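Local coordinates for protein salivary nitrophorin (Cimex lectularius, PDB 2IMQ) that carries nitric oxide on a heme b and delivers it to the bitten host during feeding, causing vasodilation, at residues A[108-111]-A[112-116]; A[182-185]-A[186-190]; A[247-250]-A[251-255]. All blocks are in the same frame, centred on the assembly; numbering follows the deposited sequence.

Interaction 1: residues A[108-111]-A[112-116]; sequences TVDD and QKKSG
The D110 carboxylate grips two successive backbone amides of the returning chain. OD2 takes the N-H of K114 through its syn lone pair, with K114 N and D110 OD2 2.9 Å apart. OD1 takes the N-H of S115, which comes from above the carboxylate plane; S115 N lies 3.0 Å from D110 OD1. CG of D110 sits between its own backbone N and carbonyl carbon (chi1 58°), and this turns the carboxylate across the turn toward these amides. Two bonds to different amides fix the rotation of the carboxylate.

Two backbone bonds flank this grip. K113 N donates to D110 O (3.0 Å) and closes a type I turn from D110 to K113. V109 N donates to S115 O (3.0 Å), and CA of T108 makes a CA-H...O contact with the same oxygen. T108 and G116 form an antiparallel, non-hydrogen-bonded pair.

Apolar contacts are few. V109 CG2 lies 3.6 Å from S115 CB, and T108 CG2 runs alongside K113 CB. The buried S115 OG is held by D140 and R135, outside the turn. The whole is a beta hairpin connection between strands 103-108 and 116-124, with a type I turn at its tip.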
ATOM      1  N   THR A 108     -16.484  -5.494  -1.232  1.00 26.88           N
ATOM      2  CA  THR A 108     -16.439  -6.213   0.017  1.00 27.42           C
ATOM      3  C   THR A 108     -16.848  -7.636  -0.216  1.00 28.29           C
ATOM      4  O   THR A 108     -17.721  -7.911  -1.043  1.00 28.92           O
ATOM      5  CB  THR A 108     -17.239  -5.516   1.105  1.00 29.54           C
ATOM      6  OG1 THR A 108     -18.564  -5.256   0.646  1.00 33.34           O
ATOM      7  CG2 THR A 108     -16.663  -4.121   1.378  1.00 32.69           C
ATOM      8  N   VAL A 109     -16.217  -8.550   0.511  1.00 27.25           N
ATOM      9  CA  VAL A 109     -16.322  -9.956   0.201  1.00 29.31           C
ATOM     10  C   VAL A 109     -17.075 -10.738   1.287  1.00 30.38           C
ATOM     11  O   VAL A 109     -17.504 -11.885   1.052  1.00 33.03           O
ATOM     12  CB  VAL A 109     -14.938 -10.562  -0.114  1.00 30.13           C
ATOM     13  CG1 VAL A 109     -14.304  -9.879  -1.339  1.00 29.22           C
ATOM     14  CG2 VAL A 109     -14.028 -10.395   1.015  1.00 31.27           C
ATOM     15  N   ASP A 110     -17.297 -10.103   2.444  1.00 29.54           N
ATOM     16  CA  ASP A 110     -17.967 -10.732   3.584  1.00 30.20           C
ATOM     17  C   ASP A 110     -19.182  -9.905   4.056  1.00 29.38           C
ATOM     18  O   ASP A 110     -19.252  -8.698   3.848  1.00 30.45           O
ATOM     19  CB  ASP A 110     -16.987 -10.898   4.761  1.00 29.88           C
ATOM     20  CG  ASP A 110     -16.362  -9.564   5.220  1.00 32.16           C
ATOM     21  OD1 ASP A 110     -16.102  -8.675   4.374  1.00 32.01           O
ATOM     22  OD2 ASP A 110     -16.109  -9.318   6.416  1.00 37.22           O
ATOM     23  N   ASP A 111     -20.118 -10.535   4.769  1.00 30.98           N
ATOM     24  CA  ASP A 111     -21.312  -9.807   5.196  1.00 31.34           C
ATOM     25  C   ASP A 111     -21.086  -8.711   6.256  1.00 32.26           C
ATOM     26  O   ASP A 111     -21.903  -7.820   6.425  1.00 34.31           O
ATOM     27  CB  ASP A 111     -22.430 -10.778   5.583  1.00 30.51           C
ATOM     28  CG  ASP A 111     -22.199 -11.526   6.903  1.00 32.90           C
ATOM     29  OD1 ASP A 111     -21.189 -11.341   7.600  1.00 35.33           O
ATOM     30  OD2 ASP A 111     -23.013 -12.369   7.323  1.00 35.85           O
ATOM     31  N   GLN A 112     -19.934  -8.723   6.928  1.00 32.18           N
ATOM     32  CA  GLN A 112     -19.612  -7.669   7.860  1.00 32.00           C
ATOM     33  C   GLN A 112     -18.793  -6.551   7.212  1.00 30.43           C
ATOM     34  O   GLN A 112     -18.433  -5.583   7.873  1.00 31.54           O
ATOM     35  CB  GLN A 112     -18.831  -8.245   9.047  1.00 31.23           C
ATOM     36  CG  GLN A 112     -19.665  -9.105   9.974  1.00 34.87           C
ATOM     37  CD  GLN A 112     -18.971  -9.330  11.299  1.00 36.09           C
ATOM     38  OE1 GLN A 112     -18.635  -8.369  12.022  1.00 42.06           O
ATOM     39  NE2 GLN A 112     -18.726 -10.583  11.618  1.00 40.58           N
ATOM     40  N   LYS A 113     -18.479  -6.720   5.929  1.00 30.22           N
ATOM     41  CA  LYS A 113     -17.747  -5.716   5.157  1.00 30.17           C
ATOM     42  C   LYS A 113     -16.363  -5.415   5.751  1.00 28.18           C
ATOM     43  O   LYS A 113     -15.913  -4.284   5.652  1.00 27.42           O
ATOM     44  CB  LYS A 113     -18.488  -4.364   5.038  1.00 30.45           C
ATOM     45  CG  LYS A 113     -19.954  -4.346   4.557  1.00 34.10           C
ATOM     46  CD  LYS A 113     -20.639  -2.971   4.838  1.00 34.69           C
ATOM     47  CE  LYS A 113     -20.562  -2.549   6.331  1.00 37.95           C
ATOM     48  NZ  LYS A 113     -20.609  -3.692   7.290  1.00 40.67           N
ATOM     49  N   LYS A 114     -15.707  -6.431   6.328  1.00 26.14           N
ATOM     50  CA  LYS A 114     -14.353  -6.271   6.904  1.00 26.25           C
ATOM     51  C   LYS A 114     -13.232  -6.580   5.942  1.00 24.20           C
ATOM     52  O   LYS A 114     -12.108  -6.155   6.179  1.00 25.80           O
ATOM     53  CB  LYS A 114     -14.174  -7.136   8.128  1.00 27.56           C
ATOM     54  CG  LYS A 114     -15.038  -6.689   9.313  1.00 30.77           C
ATOM     55  CD  LYS A 114     -14.186  -6.614  10.570  1.00 36.35           C
ATOM     56  CE  LYS A 114     -13.843  -7.968  11.147  1.00 37.50           C
ATOM     57  NZ  LYS A 114     -12.983  -7.851  12.365  1.00 39.47           N
ATOM     58  N   SER A 115     -13.501  -7.322   4.893  1.00 22.24           N
ATOM     59  CA  SER A 115     -12.496  -7.708   3.898  1.00 20.34           C
ATOM     60  C   SER A 115     -12.926  -7.288   2.493  1.00 19.52           C
ATOM     61  O   SER A 115     -14.134  -7.143   2.209  1.00 22.39           O
ATOM     62  CB  SER A 115     -12.272  -9.215   3.947  1.00 20.67           C
ATOM     63  OG  SER A 115     -11.696  -9.601   5.190  1.00 21.80           O
ATOM     64  N   GLY A 116     -11.958  -7.038   1.635  1.00 19.17           N
ATOM     65  CA  GLY A 116     -12.191  -6.639   0.273  1.00 18.25           C
ATOM     66  C   GLY A 116     -11.118  -5.660  -0.119  1.00 17.29           C
ATOM     67  O   GLY A 116      -9.951  -5.921   0.141  1.00 18.34           O
TER

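Interaction 2: residues A[182-185]-A[186-190]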
ATOM      1  N   HIS A 182      14.239 -20.473  11.786  1.00 12.95           N
ATOM      2  CA  HIS A 182      14.939 -20.346  10.533  1.00 13.04           C
ATOM      3  C   HIS A 182      14.827 -18.931   9.995  1.00 13.33           C
ATOM      4  O   HIS A 182      15.788 -18.355   9.526  1.00 14.53           O
ATOM      5  CB  HIS A 182      14.429 -21.382   9.568  1.00 14.33           C
ATOM      6  CG  HIS A 182      15.171 -21.435   8.289  1.00 15.14           C
ATOM      7  ND1 HIS A 182      16.536 -21.647   8.222  1.00 16.30           N
ATOM      8  CD2 HIS A 182      14.746 -21.333   7.017  1.00 15.22           C
ATOM      9  CE1 HIS A 182      16.904 -21.667   6.950  1.00 17.43           C
ATOM     10  NE2 HIS A 182      15.836 -21.455   6.195  1.00 15.63           N
ATOM     11  N   ALA A 183      13.622 -18.375  10.029  1.00 12.76           N
ATOM     12  CA  ALA A 183      13.423 -17.032   9.552  1.00 12.75           C
ATOM     13  C   ALA A 183      14.297 -16.028  10.311  1.00 13.62           C
ATOM     14  O   ALA A 183      14.967 -15.181   9.694  1.00 13.43           O
ATOM     15  CB  ALA A 183      11.939 -16.642   9.723  1.00 12.69           C
ATOM     16  N   LYS A 184      14.312 -16.143  11.628  1.00 13.93           N
ATOM     17  CA  LYS A 184      15.119 -15.220  12.414  1.00 14.54           C
ATOM     18  C   LYS A 184      16.617 -15.376  12.134  1.00 13.90           C
ATOM     19  O   LYS A 184      17.359 -14.392  12.052  1.00 15.93           O
ATOM     20  CB  LYS A 184      14.812 -15.321  13.876  1.00 15.05           C
ATOM     21  CG  LYS A 184      15.595 -14.309  14.742  1.00 19.08           C
ATOM     22  CD  LYS A 184      15.268 -12.864  14.393  1.00 21.98           C
ATOM     23  CE  LYS A 184      15.640 -11.886  15.509  1.00 23.51           C
ATOM     24  NZ  LYS A 184      16.981 -12.152  15.993  1.00 26.98           N
ATOM     25  N   SER A 185      17.060 -16.611  11.935  1.00 14.09           N
ATOM     26  CA  SER A 185      18.450 -16.812  11.555  1.00 16.03           C
ATOM     27  C   SER A 185      18.779 -16.133  10.237  1.00 14.80           C
ATOM     28  O   SER A 185      19.820 -15.511  10.128  1.00 15.87           O
ATOM     29  CB  SER A 185      18.758 -18.293  11.452  1.00 17.41           C
ATOM     30  OG  SER A 185      20.116 -18.507  11.120  1.00 22.96           O
ATOM     31  N   LEU A 186      17.911 -16.233   9.223  1.00 13.83           N
ATOM     32  CA  LEU A 186      18.141 -15.559   7.973  1.00 13.56           C
ATOM     33  C   LEU A 186      18.129 -14.049   8.116  1.00 13.62           C
ATOM     34  O   LEU A 186      18.946 -13.368   7.522  1.00 15.15           O
ATOM     35  CB  LEU A 186      17.144 -16.057   6.919  1.00 14.70           C
ATOM     36  CG  LEU A 186      17.316 -17.495   6.461  1.00 15.63           C
ATOM     37  CD1 LEU A 186      16.187 -17.964   5.608  1.00 17.61           C
ATOM     38  CD2 LEU A 186      18.584 -17.683   5.598  1.00 21.37           C
ATOM     39  N   VAL A 187      17.244 -13.522   8.960  1.00 13.53           N
ATOM     40  CA  VAL A 187      17.257 -12.104   9.249  1.00 14.64           C
ATOM     41  C   VAL A 187      18.623 -11.710   9.847  1.00 14.97           C
ATOM     42  O   VAL A 187      19.231 -10.722   9.460  1.00 15.74           O
ATOM     43  CB  VAL A 187      16.127 -11.724  10.157  1.00 15.14           C
ATOM     44  CG1 VAL A 187      16.269 -10.289  10.657  1.00 19.86           C
ATOM     45  CG2 VAL A 187      14.746 -11.897   9.452  1.00 16.07           C
ATOM     46  N   ASP A 188      19.084 -12.471  10.831  1.00 15.69           N
ATOM     47  CA  ASP A 188      20.315 -12.141  11.527  1.00 16.52           C
ATOM     48  C   ASP A 188      21.487 -12.175  10.550  1.00 17.73           C
ATOM     49  O   ASP A 188      22.469 -11.429  10.708  1.00 20.32           O
ATOM     50  CB  ASP A 188      20.586 -13.149  12.646  1.00 18.35           C
ATOM     51  CG  ASP A 188      19.667 -13.007  13.816  1.00 18.93           C
ATOM     52  OD1 ASP A 188      18.903 -11.990  13.941  1.00 21.20           O
ATOM     53  OD2 ASP A 188      19.682 -13.895  14.709  1.00 25.19           O
ATOM     54  N   GLN A 189      21.440 -13.024   9.554  1.00 17.72           N
ATOM     55  CA  GLN A 189      22.453 -13.116   8.516  1.00 19.96           C
ATOM     56  C   GLN A 189      22.271 -12.118   7.399  1.00 18.01           C
ATOM     57  O   GLN A 189      23.038 -12.104   6.443  1.00 19.99           O
ATOM     58  CB  GLN A 189      22.506 -14.507   7.935  1.00 20.84           C
ATOM     59  CG  GLN A 189      22.890 -15.584   8.907  1.00 24.86           C
ATOM     60  CD  GLN A 189      22.694 -16.948   8.311  1.00 25.58           C
ATOM     61  OE1 GLN A 189      21.737 -17.657   8.647  1.00 32.65           O
ATOM     62  NE2 GLN A 189      23.596 -17.331   7.432  1.00 31.45           N
ATOM     63  N   ASN A 190      21.217 -11.308   7.491  1.00 17.70           N
ATOM     64  CA  ASN A 190      20.821 -10.410   6.414  1.00 17.32           C
ATOM     65  C   ASN A 190      20.600 -11.124   5.101  1.00 16.69           C
ATOM     66  O   ASN A 190      20.857 -10.564   4.013  1.00 18.97           O
ATOM     67  CB  ASN A 190      21.781  -9.216   6.179  1.00 17.99           C
ATOM     68  CG  ASN A 190      21.096  -8.089   5.450  1.00 19.08           C
ATOM     69  OD1 ASN A 190      19.914  -7.795   5.755  1.00 21.96           O
ATOM     70  ND2 ASN A 190      21.756  -7.502   4.440  1.00 24.36           N
TER
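H182 O accepts the N-H of L186, and the same i to i+4 bonding runs on through A183 to V187, K184 to D188 and S185 to Q189, as in a regular alpha helix. This is the last part of helix 180-188. It ends in a Schellman motif, in which N190 takes a positive phi (55°) and two bonds lead back into the last turn; one of them joins N190 N to V187 O.

Side chains one turn apart meet on different sides of the helix. K184 and D188 form a salt bridge on the outer side. The lysine chain starts with CG anti to the backbone N (chi1 -177°), then bends at chi2 and chi4, which brings the ammonium round to the carboxylate. K184 NZ reaches D188 OD1 at 2.8 Å, on the syn lone pair. The negative charge of D188 lies near the C-terminal end of the helix, where K184 probably offsets it.

The V187 side chain is buried against helix 192-196, where it meets L195. A183 and L186 touch L195 too. K221 bonds to V187 O and to N190 OD1, so it ties down the helix end.

L186 also packs on the H182 imidazole in a CH-pi contact over the ring face. Its CD1 is 4.0 Å from the ring centroid, 28° off the normal, and lies 3.6 Å from H182 NE2.

Interaction 3: residues A[247-250]-A[251-255]; sequences YKSG and TGKTI
T251 donates its backbone N-H to the side chain of S249 in the connection that joins strand 243-248 to strand 255-262. Each is an edge strand of one of the two sheets of the DNase I-like beta sandwich, so the loop passes from one sheet to the other. T251 N lies 3.0 Å from S249 OG, and the bond is nearly straight (165°). The T251 hydroxyl is bound by D164.

G252 carries the chain round the bend with a positive phi of 79°. K253 then returns to the same serine. Its N lies 3.0 Å from S249 OG, and its CB packs beside that oxygen. S249 OG is anti to its backbone N (chi1 177°) and points into the loop, where it accepts both amides. It also bonds to D164 O, which ties the loop to the residue just before strand 165-169. K253 NZ bonds outward to L282 O.

I255 turns inward. Its CD1 reaches the K248 carbonyl, 3.2 Å from K248 O. I255 CG2 lies obliquely against the Y247 ring, 3.5 Å from Y247 CD1. One water joins the ring hydroxyl to the main chain: it donates to I255 O at 2.6 Å and lies 3.2 Å from Y247 OH.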
ATOM      1  N   TYR A 247       3.300  -3.037  -8.523  1.00 14.60           N
ATOM      2  CA  TYR A 247       3.017  -2.155  -9.656  1.00 15.17           C
ATOM      3  C   TYR A 247       2.883  -2.908 -10.944  1.00 15.54           C
ATOM      4  O   TYR A 247       3.421  -3.991 -11.090  1.00 16.77           O
ATOM      5  CB  TYR A 247       4.125  -1.108  -9.819  1.00 16.11           C
ATOM      6  CG  TYR A 247       5.488  -1.603 -10.182  1.00 16.47           C
ATOM      7  CD1 TYR A 247       5.926  -1.636 -11.531  1.00 19.31           C
ATOM      8  CD2 TYR A 247       6.371  -2.048  -9.247  1.00 17.23           C
ATOM      9  CE1 TYR A 247       7.210  -2.090 -11.880  1.00 18.76           C
ATOM     10  CE2 TYR A 247       7.651  -2.464  -9.595  1.00 17.84           C
ATOM     11  CZ  TYR A 247       8.065  -2.504 -10.889  1.00 20.73           C
ATOM     12  OH  TYR A 247       9.367  -2.950 -11.159  1.00 24.14           O
ATOM     13  N   LYS A 248       2.169  -2.283 -11.877  1.00 16.80           N
ATOM     14  CA  LYS A 248       1.961  -2.864 -13.195  1.00 17.60           C
ATOM     15  C   LYS A 248       1.512  -1.747 -14.098  1.00 18.42           C
ATOM     16  O   LYS A 248       0.905  -0.785 -13.661  1.00 17.48           O
ATOM     17  CB  LYS A 248       0.817  -3.916 -13.134  1.00 19.89           C
ATOM     18  CG  LYS A 248       0.641  -4.865 -14.283  1.00 20.89           C
ATOM     19  CD  LYS A 248      -0.429  -5.908 -13.914  1.00 22.71           C
ATOM     20  CE  LYS A 248      -0.637  -6.821 -15.094  1.00 26.67           C
ATOM     21  NZ  LYS A 248      -1.568  -7.872 -14.838  1.00 29.38           N
ATOM     22  N   SER A 249       1.680  -1.979 -15.398  1.00 19.08           N
ATOM     23  CA  SER A 249       1.048  -1.176 -16.457  1.00 18.34           C
ATOM     24  C   SER A 249       0.216  -2.074 -17.315  1.00 20.60           C
ATOM     25  O   SER A 249       0.636  -3.147 -17.656  1.00 20.86           O
ATOM     26  CB  SER A 249       2.079  -0.519 -17.353  1.00 18.67           C
ATOM     27  OG  SER A 249       1.472   0.216 -18.450  1.00 19.74           O
ATOM     28  N   GLY A 250      -0.962  -1.584 -17.664  1.00 21.37           N
ATOM     29  CA  GLY A 250      -1.814  -2.260 -18.609  1.00 21.21           C
ATOM     30  C   GLY A 250      -1.472  -1.974 -20.061  1.00 21.55           C
ATOM     31  O   GLY A 250      -2.045  -2.599 -20.954  1.00 22.54           O
ATOM     32  N   THR A 251      -0.555  -1.055 -20.313  1.00 21.89           N
ATOM     33  CA  THR A 251      -0.397  -0.480 -21.659  1.00 21.97           C
ATOM     34  C   THR A 251       1.053  -0.324 -22.072  1.00 22.05           C
ATOM     35  O   THR A 251       1.379   0.498 -22.957  1.00 23.61           O
ATOM     36  CB  THR A 251      -1.091   0.880 -21.766  1.00 22.68           C
ATOM     37  OG1 THR A 251      -0.538   1.753 -20.771  1.00 24.32           O
ATOM     38  CG2 THR A 251      -2.562   0.826 -21.529  1.00 25.14           C
ATOM     39  N   GLY A 252       1.939  -1.065 -21.444  1.00 22.08           N
ATOM     40  CA  GLY A 252       3.310  -1.126 -21.859  1.00 22.90           C
ATOM     41  C   GLY A 252       4.125   0.086 -21.409  1.00 23.11           C
ATOM     42  O   GLY A 252       5.220   0.292 -21.924  1.00 25.82           O
ATOM     43  N   LYS A 253       3.618   0.859 -20.448  1.00 23.31           N
ATOM     44  CA  LYS A 253       4.333   2.022 -19.908  1.00 24.15           C
ATOM     45  C   LYS A 253       5.388   1.582 -18.908  1.00 23.12           C
ATOM     46  O   LYS A 253       5.246   0.562 -18.210  1.00 23.14           O
ATOM     47  CB  LYS A 253       3.391   2.963 -19.229  1.00 24.35           C
ATOM     48  CG  LYS A 253       2.232   3.489 -20.015  1.00 28.17           C
ATOM     49  CD  LYS A 253       2.689   4.232 -21.235  1.00 28.70           C
ATOM     50  CE  LYS A 253       1.568   4.978 -21.854  1.00 33.31           C
ATOM     51  NZ  LYS A 253       2.005   5.496 -23.195  1.00 36.13           N
ATOM     52  N   THR A 254       6.494   2.309 -18.894  1.00 23.06           N
ATOM     53  CA  THR A 254       7.558   2.039 -17.969  1.00 22.76           C
ATOM     54  C   THR A 254       7.235   2.597 -16.582  1.00 21.80           C
ATOM     55  O   THR A 254       6.887   3.765 -16.467  1.00 21.43           O
ATOM     56  CB  THR A 254       8.868   2.650 -18.486  1.00 24.06           C
ATOM     57  OG1 THR A 254       9.166   2.082 -19.753  1.00 28.52           O
ATOM     58  CG2 THR A 254      10.066   2.300 -17.570  1.00 25.84           C
ATOM     59  N   ILE A 255       7.369   1.745 -15.553  1.00 21.10           N
ATOM     60  CA  ILE A 255       7.264   2.149 -14.143  1.00 19.57           C
ATOM     61  C   ILE A 255       8.562   1.693 -13.519  1.00 18.84           C
ATOM     62  O   ILE A 255       8.864   0.513 -13.511  1.00 21.93           O
ATOM     63  CB  ILE A 255       6.045   1.496 -13.435  1.00 20.00           C
ATOM     64  CG1 ILE A 255       4.739   1.907 -14.094  1.00 19.12           C
ATOM     65  CG2 ILE A 255       6.050   1.822 -11.947  1.00 20.09           C
ATOM     66  CD1 ILE A 255       3.495   1.109 -13.677  1.00 21.23           C
TER
HETATM   67  O   HOH W   1      10.217  -1.671 -13.962  1.00 41.63           O

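In the fold
The three contacts are local and lie in different parts of the fold, without touching one another. Interactions 1 and 3 are both connections after a strand of the same five-stranded sheet, at its opposite outermost strands. Interaction 1 joins neighbouring strands within that sheet, while interaction 3 crosses to the other sheet. Both use one acidic or hydroxyl side chain to hold two backbone amides. Interaction 2 is helical, about 36 Å from interaction 1 between centres, and relies on main-chain bonds with a salt bridge and a CH-pi contact. Interaction 3 is a surface contact with a buried isoleucine; the other two are partly buried. None lies at the annotated heme-binding cysteine.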